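Local structure of putative major capsid protein (Cafeteriavirus-dependent mavirus, 6G44) at the interface of chains A and B. The protein forms, as a double jelly-roll major capsid protein, the main building block of the icosahedral shell of the virophage mavirus. Numbering follows the deposited sequence. Chains: chain A/B, Putative major capsid protein.

Contact 1: the interface of chains A and B. Residues chain A 23, 25; chain B 220, 279, 282-283, 285-286.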
ATOM      1  N   TRP A  23      -5.970  -2.936 -29.697  1.00 15.49           N
ATOM      2  CA  TRP A  23      -7.416  -2.740 -29.806  1.00 14.54           C
ATOM      3  C   TRP A  23      -8.147  -4.044 -29.548  1.00 14.88           C
ATOM      4  O   TRP A  23      -7.788  -5.066 -30.148  1.00 14.97           O
ATOM      5  CB  TRP A  23      -7.831  -2.264 -31.205  1.00 14.41           C
ATOM      6  CG  TRP A  23      -7.157  -1.045 -31.651  1.00 14.44           C
ATOM      7  CD1 TRP A  23      -6.072  -0.969 -32.473  1.00 14.72           C
ATOM      8  CD2 TRP A  23      -7.522   0.298 -31.335  1.00 14.02           C
ATOM      9  NE1 TRP A  23      -5.743   0.330 -32.692  1.00 14.81           N
ATOM     10  CE2 TRP A  23      -6.606   1.140 -32.002  1.00 14.35           C
ATOM     11  CE3 TRP A  23      -8.518   0.870 -30.548  1.00 13.99           C
ATOM     12  CZ2 TRP A  23      -6.660   2.524 -31.898  1.00 14.11           C
ATOM     13  CZ3 TRP A  23      -8.589   2.231 -30.461  1.00 14.18           C
ATOM     14  CH2 TRP A  23      -7.662   3.051 -31.123  1.00 14.36           C
ATOM     15  N   THR A  25     -10.658  -6.716 -30.317  1.00 14.98           N
ATOM     16  CA  THR A  25     -11.411  -7.137 -31.496  1.00 16.23           C
ATOM     17  C   THR A  25     -11.802  -8.612 -31.377  1.00 16.00           C
ATOM     18  O   THR A  25     -11.410  -9.289 -30.441  1.00 16.22           O
ATOM     19  CB  THR A  25     -10.574  -6.997 -32.778  1.00 17.43           C
ATOM     20  OG1 THR A  25      -9.560  -8.020 -32.794  1.00 19.00           O
ATOM     21  CG2 THR A  25      -9.911  -5.650 -32.862  1.00 18.44           C
TER
ATOM     22  N   VAL B 220      -9.024   2.349 -23.637  1.00 12.21           N
ATOM     23  CA  VAL B 220      -9.100   2.244 -25.095  1.00 11.88           C
ATOM     24  C   VAL B 220      -9.873   3.481 -25.604  1.00 11.59           C
ATOM     25  O   VAL B 220     -10.951   3.770 -25.124  1.00 11.43           O
ATOM     26  CB  VAL B 220      -9.772   0.930 -25.534  1.00 12.05           C
ATOM     27  CG1 VAL B 220      -9.927   0.855 -27.069  1.00 12.17           C
ATOM     28  CG2 VAL B 220      -8.967  -0.278 -25.029  1.00 12.24           C
ATOM     29  N   ILE B 279       0.704   2.763 -35.832  1.00 20.81           N
ATOM     30  CA  ILE B 279      -0.279   1.711 -35.531  1.00 22.15           C
ATOM     31  C   ILE B 279      -1.060   1.256 -36.763  1.00 22.75           C
ATOM     32  O   ILE B 279      -1.867   0.326 -36.675  1.00 24.60           O
ATOM     33  CB  ILE B 279      -1.230   2.083 -34.366  1.00 21.65           C
ATOM     34  CG1 ILE B 279      -2.165   3.256 -34.695  1.00 21.25           C
ATOM     35  CG2 ILE B 279      -0.408   2.359 -33.103  1.00 20.94           C
ATOM     36  CD1 ILE B 279      -3.274   3.452 -33.667  1.00 21.04           C
ATOM     37  N   ILE B 282      -6.744   1.027 -38.039  1.00 19.97           N
ATOM     38  CA  ILE B 282      -7.471   0.632 -36.841  1.00 19.41           C
ATOM     39  C   ILE B 282      -8.458  -0.451 -37.243  1.00 18.28           C
ATOM     40  O   ILE B 282      -9.019  -0.393 -38.313  1.00 17.97           O
ATOM     41  CB  ILE B 282      -8.154   1.867 -36.223  1.00 20.00           C
ATOM     42  CG1 ILE B 282      -7.059   2.814 -35.698  1.00 21.44           C
ATOM     43  CG2 ILE B 282      -9.146   1.494 -35.120  1.00 20.40           C
ATOM     44  CD1 ILE B 282      -7.577   4.209 -35.403  1.00 21.83           C
ATOM     45  N   PRO B 283      -8.713  -1.434 -36.372  1.00 17.97           N
ATOM     46  CA  PRO B 283      -9.638  -2.495 -36.815  1.00 17.79           C
ATOM     47  C   PRO B 283     -11.060  -2.068 -37.123  1.00 16.66           C
ATOM     48  O   PRO B 283     -11.578  -1.037 -36.636  1.00 17.00           O
ATOM     49  CB  PRO B 283      -9.636  -3.471 -35.634  1.00 19.35           C
ATOM     50  CG  PRO B 283      -8.358  -3.210 -34.921  1.00 20.64           C
ATOM     51  CD  PRO B 283      -8.095  -1.753 -35.068  1.00 19.66           C
ATOM     52  N   THR B 285     -13.940  -3.417 -36.270  1.00 15.80           N
ATOM     53  CA  THR B 285     -14.856  -3.442 -35.133  1.00 15.52           C
ATOM     54  C   THR B 285     -14.059  -3.476 -33.838  1.00 15.04           C
ATOM     55  O   THR B 285     -13.349  -4.451 -33.578  1.00 17.67           O
ATOM     56  CB  THR B 285     -15.816  -4.617 -35.200  1.00 16.36           C
ATOM     57  OG1 THR B 285     -16.510  -4.559 -36.457  1.00 18.02           O
ATOM     58  CG2 THR B 285     -16.826  -4.564 -34.077  1.00 16.87           C
ATOM     59  N   ILE B 286     -14.208  -2.415 -33.046  1.00 13.68           N
ATOM     60  CA  ILE B 286     -13.538  -2.288 -31.739  1.00 13.20           C
ATOM     61  C   ILE B 286     -14.547  -2.623 -30.663  1.00 12.70           C
ATOM     62  O   ILE B 286     -15.717  -2.196 -30.723  1.00 12.69           O
ATOM     63  CB  ILE B 286     -12.950  -0.885 -31.488  1.00 13.97           C
ATOM     64  CG1 ILE B 286     -11.991  -0.455 -32.611  1.00 14.32           C
ATOM     65  CG2 ILE B 286     -12.224  -0.818 -30.149  1.00 14.08           C
ATOM     66  CD1 ILE B 286     -11.754   1.052 -32.627  1.00 15.05           C
TER
HETATM   67  O   HOH W   1      -3.887  -0.205 -34.974  1.00 22.12           O
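A:Trp23 and A:Thr25 belong to an extended stretch of chain A that runs over B:Pro283, where chain B is itself extended, leading into strand 285-289. In this double jelly-roll capsid protein the indole of A:Trp23, a broad apolar ring with one N-H, is well suited as the main anchor. Its CG is anti to the carbonyl carbon (chi1 -56°), which turns the ring toward chain B. One face receives a row of aliphatic groups. B:Ile282 CG2 sits 4.0 Å above the plane of the A:Trp23 ring, over its centre. B:Pro283 CD lies over the five-membered ring in a CH-pi contact, 3.4 Å from A:Trp23 CD1; proline suits this place because its CD hydrogens, beside the amide nitrogen, are somewhat polarised and match the electron-rich face. B:Ile286 CD1 approaches A:Trp23 CE3 from the same side, at 3.9 Å. From the other side B:Val220 CG1 comes in near the rim, 3.8 Å from A:Trp23 CE3. B:Ile279 CD1 abuts the ring edge in plane, 3.9 Å from A:Trp23 CZ2. The N-H is satisfied through water: A:Trp23 NE1 is 3.0 Å from water 1, with a bent 134° at the hydrogen, and the water is 2.7 Å from B:Ile279 O. The methyl CG2 of A:Thr25 packs crosswise on B:Pro283 CB, at 3.5 Å.

Contact 2: the interface of chains A and B. Residues chain A 17-18, 21, 23; chain B 35-37, 68, 273, 276, 279.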
ATOM      1  N   ALA A  17       4.373   1.136 -26.759  1.00 18.04           N
ATOM      2  CA  ALA A  17       3.084   1.769 -27.043  1.00 17.96           C
ATOM      3  C   ALA A  17       2.111   1.366 -25.953  1.00 17.20           C
ATOM      4  O   ALA A  17       2.235   0.311 -25.368  1.00 16.94           O
ATOM      5  CB  ALA A  17       2.583   1.337 -28.417  1.00 18.94           C
ATOM      6  N   PRO A  18       1.115   2.223 -25.683  1.00 16.94           N
ATOM      7  CA  PRO A  18       0.152   1.877 -24.636  1.00 17.20           C
ATOM      8  C   PRO A  18      -0.695   0.667 -25.020  1.00 16.06           C
ATOM      9  O   PRO A  18      -0.984   0.456 -26.202  1.00 15.82           O
ATOM     10  CB  PRO A  18      -0.730   3.132 -24.527  1.00 18.12           C
ATOM     11  CG  PRO A  18      -0.471   3.935 -25.735  1.00 18.53           C
ATOM     12  CD  PRO A  18       0.827   3.505 -26.353  1.00 17.53           C
ATOM     13  N   TYR A  21      -3.686   0.665 -27.390  1.00 16.79           N
ATOM     14  CA  TYR A  21      -3.587   0.428 -28.822  1.00 16.46           C
ATOM     15  C   TYR A  21      -3.561  -1.040 -29.221  1.00 17.48           C
ATOM     16  O   TYR A  21      -3.511  -1.344 -30.419  1.00 19.05           O
ATOM     17  CB  TYR A  21      -2.353   1.138 -29.414  1.00 16.26           C
ATOM     18  CG  TYR A  21      -2.394   2.660 -29.478  1.00 16.30           C
ATOM     19  CD1 TYR A  21      -3.597   3.365 -29.667  1.00 16.03           C
ATOM     20  CD2 TYR A  21      -1.240   3.400 -29.418  1.00 16.56           C
ATOM     21  CE1 TYR A  21      -3.609   4.742 -29.770  1.00 16.10           C
ATOM     22  CE2 TYR A  21      -1.241   4.797 -29.509  1.00 16.73           C
ATOM     23  CZ  TYR A  21      -2.451   5.463 -29.684  1.00 16.09           C
ATOM     24  OH  TYR A  21      -2.435   6.850 -29.778  1.00 17.61           O
ATOM     25  N   TRP A  23      -5.970  -2.936 -29.697  1.00 15.49           N
ATOM     26  CA  TRP A  23      -7.416  -2.740 -29.806  1.00 14.54           C
ATOM     27  C   TRP A  23      -8.147  -4.044 -29.548  1.00 14.88           C
ATOM     28  O   TRP A  23      -7.788  -5.066 -30.148  1.00 14.97           O
ATOM     29  CB  TRP A  23      -7.831  -2.264 -31.205  1.00 14.41           C
ATOM     30  CG  TRP A  23      -7.157  -1.045 -31.651  1.00 14.44           C
ATOM     31  CD1 TRP A  23      -6.072  -0.969 -32.473  1.00 14.72           C
ATOM     32  CD2 TRP A  23      -7.522   0.298 -31.335  1.00 14.02           C
ATOM     33  NE1 TRP A  23      -5.743   0.330 -32.692  1.00 14.81           N
ATOM     34  CE2 TRP A  23      -6.606   1.140 -32.002  1.00 14.35           C
ATOM     35  CE3 TRP A  23      -8.518   0.870 -30.548  1.00 13.99           C
ATOM     36  CZ2 TRP A  23      -6.660   2.524 -31.898  1.00 14.11           C
ATOM     37  CZ3 TRP A  23      -8.589   2.231 -30.461  1.00 14.18           C
ATOM     38  CH2 TRP A  23      -7.662   3.051 -31.123  1.00 14.36           C
TER
ATOM     39  N   ILE B  35       5.634   5.599 -28.592  1.00 14.80           N
ATOM     40  CA  ILE B  35       4.471   6.406 -28.972  1.00 15.77           C
ATOM     41  C   ILE B  35       3.533   6.405 -27.778  1.00 15.72           C
ATOM     42  O   ILE B  35       3.610   5.535 -26.921  1.00 15.77           O
ATOM     43  CB  ILE B  35       3.787   5.882 -30.253  1.00 17.49           C
ATOM     44  CG1 ILE B  35       3.359   4.419 -30.127  1.00 18.32           C
ATOM     45  CG2 ILE B  35       4.714   6.095 -31.438  1.00 18.61           C
ATOM     46  CD1 ILE B  35       2.500   3.930 -31.281  1.00 19.55           C
ATOM     47  N   GLY B  36       2.650   7.402 -27.709  1.00 16.16           N
ATOM     48  CA  GLY B  36       1.730   7.456 -26.596  1.00 15.79           C
ATOM     49  C   GLY B  36       0.624   8.414 -26.881  1.00 16.68           C
ATOM     50  O   GLY B  36       0.581   9.059 -27.940  1.00 19.46           O
ATOM     51  N   ILE B  37      -0.283   8.516 -25.923  1.00 15.91           N
ATOM     52  CA  ILE B  37      -1.468   9.356 -26.106  1.00 15.23           C
ATOM     53  C   ILE B  37      -1.096  10.777 -25.662  1.00 14.92           C
ATOM     54  O   ILE B  37      -0.672  10.974 -24.537  1.00 16.22           O
ATOM     55  CB  ILE B  37      -2.652   8.829 -25.279  1.00 15.43           C
ATOM     56  CG1 ILE B  37      -3.076   7.440 -25.785  1.00 17.27           C
ATOM     57  CG2 ILE B  37      -3.808   9.836 -25.311  1.00 14.80           C
ATOM     58  CD1 ILE B  37      -4.276   6.824 -25.071  1.00 18.15           C
ATOM     59  N   LEU B  68      -9.270  10.271 -32.717  1.00 10.47           N
ATOM     60  CA  LEU B  68      -9.372   9.520 -31.478  1.00 11.08           C
ATOM     61  C   LEU B  68      -9.729  10.415 -30.290  1.00 10.73           C
ATOM     62  O   LEU B  68      -9.200  11.515 -30.147  1.00 11.95           O
ATOM     63  CB  LEU B  68      -8.082   8.763 -31.206  1.00 10.96           C
ATOM     64  CG  LEU B  68      -7.654   7.771 -32.285  1.00 11.46           C
ATOM     65  CD1 LEU B  68      -6.379   7.059 -31.839  1.00 12.08           C
ATOM     66  CD2 LEU B  68      -8.736   6.780 -32.648  1.00 12.35           C
ATOM     67  N   TRP B 273      -6.963  13.314 -30.342  1.00 10.82           N
ATOM     68  CA  TRP B 273      -5.712  13.276 -31.093  1.00 11.72           C
ATOM     69  C   TRP B 273      -5.853  12.423 -32.343  1.00 11.22           C
ATOM     70  O   TRP B 273      -6.765  11.614 -32.485  1.00 12.25           O
ATOM     71  CB  TRP B 273      -4.557  12.765 -30.202  1.00 11.56           C
ATOM     72  CG  TRP B 273      -4.630  11.290 -29.852  1.00 11.96           C
ATOM     73  CD1 TRP B 273      -3.901  10.267 -30.424  1.00 12.16           C
ATOM     74  CD2 TRP B 273      -5.473  10.655 -28.871  1.00 11.47           C
ATOM     75  NE1 TRP B 273      -4.201   9.081 -29.834  1.00 12.31           N
ATOM     76  CE2 TRP B 273      -5.195   9.273 -28.905  1.00 11.47           C
ATOM     77  CE3 TRP B 273      -6.413  11.129 -27.940  1.00 11.37           C
ATOM     78  CZ2 TRP B 273      -5.824   8.357 -28.048  1.00 11.61           C
ATOM     79  CZ3 TRP B 273      -7.043  10.213 -27.101  1.00 11.73           C
ATOM     80  CH2 TRP B 273      -6.767   8.845 -27.188  1.00 11.37           C
ATOM     81  N   PRO B 276      -1.364   7.697 -34.357  1.00 17.84           N
ATOM     82  CA  PRO B 276       0.004   7.714 -34.829  1.00 19.25           C
ATOM     83  C   PRO B 276       0.132   6.834 -36.066  1.00 19.54           C
ATOM     84  O   PRO B 276      -0.535   5.815 -36.199  1.00 18.60           O
ATOM     85  CB  PRO B 276       0.778   7.143 -33.644  1.00 19.58           C
ATOM     86  CG  PRO B 276      -0.179   6.263 -32.963  1.00 20.50           C
ATOM     87  CD  PRO B 276      -1.504   6.953 -33.093  1.00 19.03           C
ATOM     88  N   ILE B 279       0.704   2.763 -35.832  1.00 20.81           N
ATOM     89  CA  ILE B 279      -0.279   1.711 -35.531  1.00 22.15           C
ATOM     90  C   ILE B 279      -1.060   1.256 -36.763  1.00 22.75           C
ATOM     91  O   ILE B 279      -1.867   0.326 -36.675  1.00 24.60           O
ATOM     92  CB  ILE B 279      -1.230   2.083 -34.366  1.00 21.65           C
ATOM     93  CG1 ILE B 279      -2.165   3.256 -34.695  1.00 21.25           C
ATOM     94  CG2 ILE B 279      -0.408   2.359 -33.103  1.00 20.94           C
ATOM     95  CD1 ILE B 279      -3.274   3.452 -33.667  1.00 21.04           C
TER
HETATM   96  O   HOH W   2      -3.887  -0.205 -34.974  1.00 22.12           O
HETATM   97  O   HOH W   3      -0.306   8.082 -30.224  1.00 24.83           O
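A:Tyr21 inserts its phenol ring among B:Ile279, B:Pro276 and B:Trp273, a mostly apolar pocket with polar groups at its far end. From CB, with CG anti to the carbonyl carbon (chi1 -70°), the ring extends into chain B. At its base CD2 of A:Tyr21 meets B:Ile279 CG2 at 3.9 Å. On the same face, B:Ile279 CD1 lies 4.0 Å above the plane of the A:Tyr21 ring, toward the rim near CD1 and CE1. Further out, CE1 comes near B:Leu68 CD1 and CE2 touches B:Pro276 CG, while A:Pro18 of the same chain backs the opposite face. Proline and phenol reach tip to tip, B:Pro276 CD lying against CZ and 3.4 Å from A:Tyr21 OH. This hydroxyl accepts a hydrogen bond from B:Trp273 NE1, 2.8 Å long and 153° at the hydrogen; OH lies 21° out of the indole plane. Tyrosine suits the place because its flat body is apolar and its end is polar. Water 3, in plane at the ring's edge, is 2.5 Å from A:Tyr21 OH and 2.6 Å from B:Gly36 O. In the second shell B:Ile37 CG2 and B:Leu68 CB sandwich the B:Trp273 indole and so fix its rotation, aiming NE1 at A:Tyr21 OH. Nearby, A:Ala17 CB rests on B:Ile35 CG1 at 3.6 Å. The tyrosine ends 3-10 helix 19-21 of chain A; its chain B pocket combines 3-10 helix 277-279, strands 68-69 and 272-273, the loop between 272-273 and that helix, and the segment after strand 29-34.

Contact 3: the interface of chains A and B. Residues chain A 11-12; chain B 26, 29-31.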
ATOM      1  N   LEU A  11      22.032  -3.179 -31.184  1.00 17.30           N
ATOM      2  CA  LEU A  11      20.836  -3.600 -30.495  1.00 17.04           C
ATOM      3  C   LEU A  11      19.625  -3.266 -31.353  1.00 17.05           C
ATOM      4  O   LEU A  11      19.562  -2.188 -31.936  1.00 18.72           O
ATOM      5  CB  LEU A  11      20.706  -2.880 -29.153  1.00 16.06           C
ATOM      6  CG  LEU A  11      21.867  -3.089 -28.185  1.00 16.16           C
ATOM      7  CD1 LEU A  11      21.723  -2.157 -26.988  1.00 16.93           C
ATOM      8  CD2 LEU A  11      21.953  -4.544 -27.758  1.00 17.55           C
ATOM      9  N   ASP A  12      18.688  -4.212 -31.430  1.00 18.69           N
ATOM     10  CA  ASP A  12      17.443  -4.024 -32.173  1.00 19.12           C
ATOM     11  C   ASP A  12      16.518  -3.091 -31.417  1.00 18.66           C
ATOM     12  O   ASP A  12      16.625  -2.959 -30.203  1.00 18.36           O
ATOM     13  CB  ASP A  12      16.706  -5.329 -32.414  1.00 21.82           C
ATOM     14  CG  ASP A  12      17.443  -6.275 -33.347  1.00 24.95           C
ATOM     15  OD1 ASP A  12      18.375  -5.870 -34.058  1.00 27.92           O
ATOM     16  OD2 ASP A  12      17.043  -7.447 -33.365  1.00 29.53           O
TER
ATOM     17  N   SER B  26      23.709  -8.311 -25.887  1.00 17.68           N
ATOM     18  CA  SER B  26      23.146  -8.108 -27.216  1.00 19.78           C
ATOM     19  C   SER B  26      22.174  -9.203 -27.633  1.00 20.22           C
ATOM     20  O   SER B  26      21.413  -9.001 -28.579  1.00 21.27           O
ATOM     21  CB  SER B  26      24.267  -7.998 -28.259  1.00 20.94           C
ATOM     22  OG  SER B  26      24.912  -9.242 -28.408  1.00 23.13           O
ATOM     23  N   VAL B  29      18.733  -7.993 -25.081  1.00 17.21           N
ATOM     24  CA  VAL B  29      18.337  -6.603 -24.851  1.00 17.13           C
ATOM     25  C   VAL B  29      17.867  -6.022 -26.174  1.00 16.94           C
ATOM     26  O   VAL B  29      18.558  -6.150 -27.191  1.00 17.94           O
ATOM     27  CB  VAL B  29      19.489  -5.734 -24.317  1.00 16.70           C
ATOM     28  CG1 VAL B  29      19.129  -4.244 -24.307  1.00 17.55           C
ATOM     29  CG2 VAL B  29      19.859  -6.167 -22.903  1.00 16.84           C
ATOM     30  N   LYS B  30      16.712  -5.356 -26.135  1.00 16.68           N
ATOM     31  CA  LYS B  30      16.262  -4.450 -27.197  1.00 16.98           C
ATOM     32  C   LYS B  30      16.046  -3.054 -26.607  1.00 15.96           C
ATOM     33  O   LYS B  30      15.843  -2.910 -25.401  1.00 16.70           O
ATOM     34  CB  LYS B  30      14.947  -4.960 -27.814  1.00 20.07           C
ATOM     35  CG  LYS B  30      15.128  -6.308 -28.497  1.00 22.64           C
ATOM     36  CD  LYS B  30      13.895  -6.794 -29.242  1.00 26.71           C
ATOM     37  CE  LYS B  30      14.204  -8.148 -29.870  1.00 28.68           C
ATOM     38  NZ  LYS B  30      13.029  -8.743 -30.541  1.00 33.51           N
ATOM     39  N   ILE B  31      16.138  -2.041 -27.462  1.00 15.43           N
ATOM     40  CA  ILE B  31      15.964  -0.653 -27.035  1.00 15.53           C
ATOM     41  C   ILE B  31      14.639  -0.098 -27.554  1.00 14.96           C
ATOM     42  O   ILE B  31      14.351  -0.197 -28.736  1.00 15.67           O
ATOM     43  CB  ILE B  31      17.125   0.229 -27.487  1.00 16.27           C
ATOM     44  CG1 ILE B  31      18.451  -0.325 -26.918  1.00 17.73           C
ATOM     45  CG2 ILE B  31      16.927   1.683 -27.070  1.00 17.36           C
ATOM     46  CD1 ILE B  31      18.474  -0.476 -25.413  1.00 17.90           C
TER
HETATM   47  O   HOH W   4      18.885  -6.574 -29.863  1.00 19.67           O
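A:Asp12 meets B:Ile31 backbone to backbone. B:Ile31 N donates to A:Asp12 O over 2.9 Å, nearly straight at the hydrogen (169°) and with a C=O...N angle of 161°. On its amide side A:Asp12 N is 2.8 Å from water 4, which lies 2.7 Å from B:Val29 O. The two segments run in the same direction, so A:Asp12 pairs with B:Val29 and B:Ile31 in the register of a parallel sheet, one link being widened by the water. Backbone bonding of this kind needs no particular side chain, and the specificity of the pairing presumably comes from the residues beside it. A:Leu11 supplies the apolar part: CG is anti to the carbonyl carbon (chi1 -59°), and the two methyls spread over chain B. A:Leu11 CD1 packs obliquely on B:Ile31 CG1 at 3.8 Å, and A:Leu11 CD2 lies 3.8 Å from B:Ser26 CA. A branched leucine suits this place because its two ends can touch separate partners. Further out, strand 29-34 of chain B fixes the spacing of B:Val29 and B:Ile31, and on the chain A side strand 13-16 begins directly after A:Asp12. B:Lys30, extended beyond CG, points the same way as the A:Asp12 carboxylate; the opposite charges may attract weakly, but B:Lys30 NZ remains 5.1 Å from A:Asp12 OD2.

All three contacts are made by the N-terminal arm of chain A as it passes over chain B. Contact 1 and contact 2 have C-alpha centres about 11 Å apart and share A:Trp23 and B:Ile279, forming one continuous anchored region. The C-alpha centre of contact 3 lies about 23 Å from that of contact 2 and about 28 Å from that of contact 1, nearer the start of the arm. B strand 29-34 and the loop after it join contact 3 to contact 2. With three copies in the deposited assembly, the arrangement suggests that each arm holds a neighbouring subunit and so helps tie together the trimer, the usual capsomer of double jelly-roll viruses.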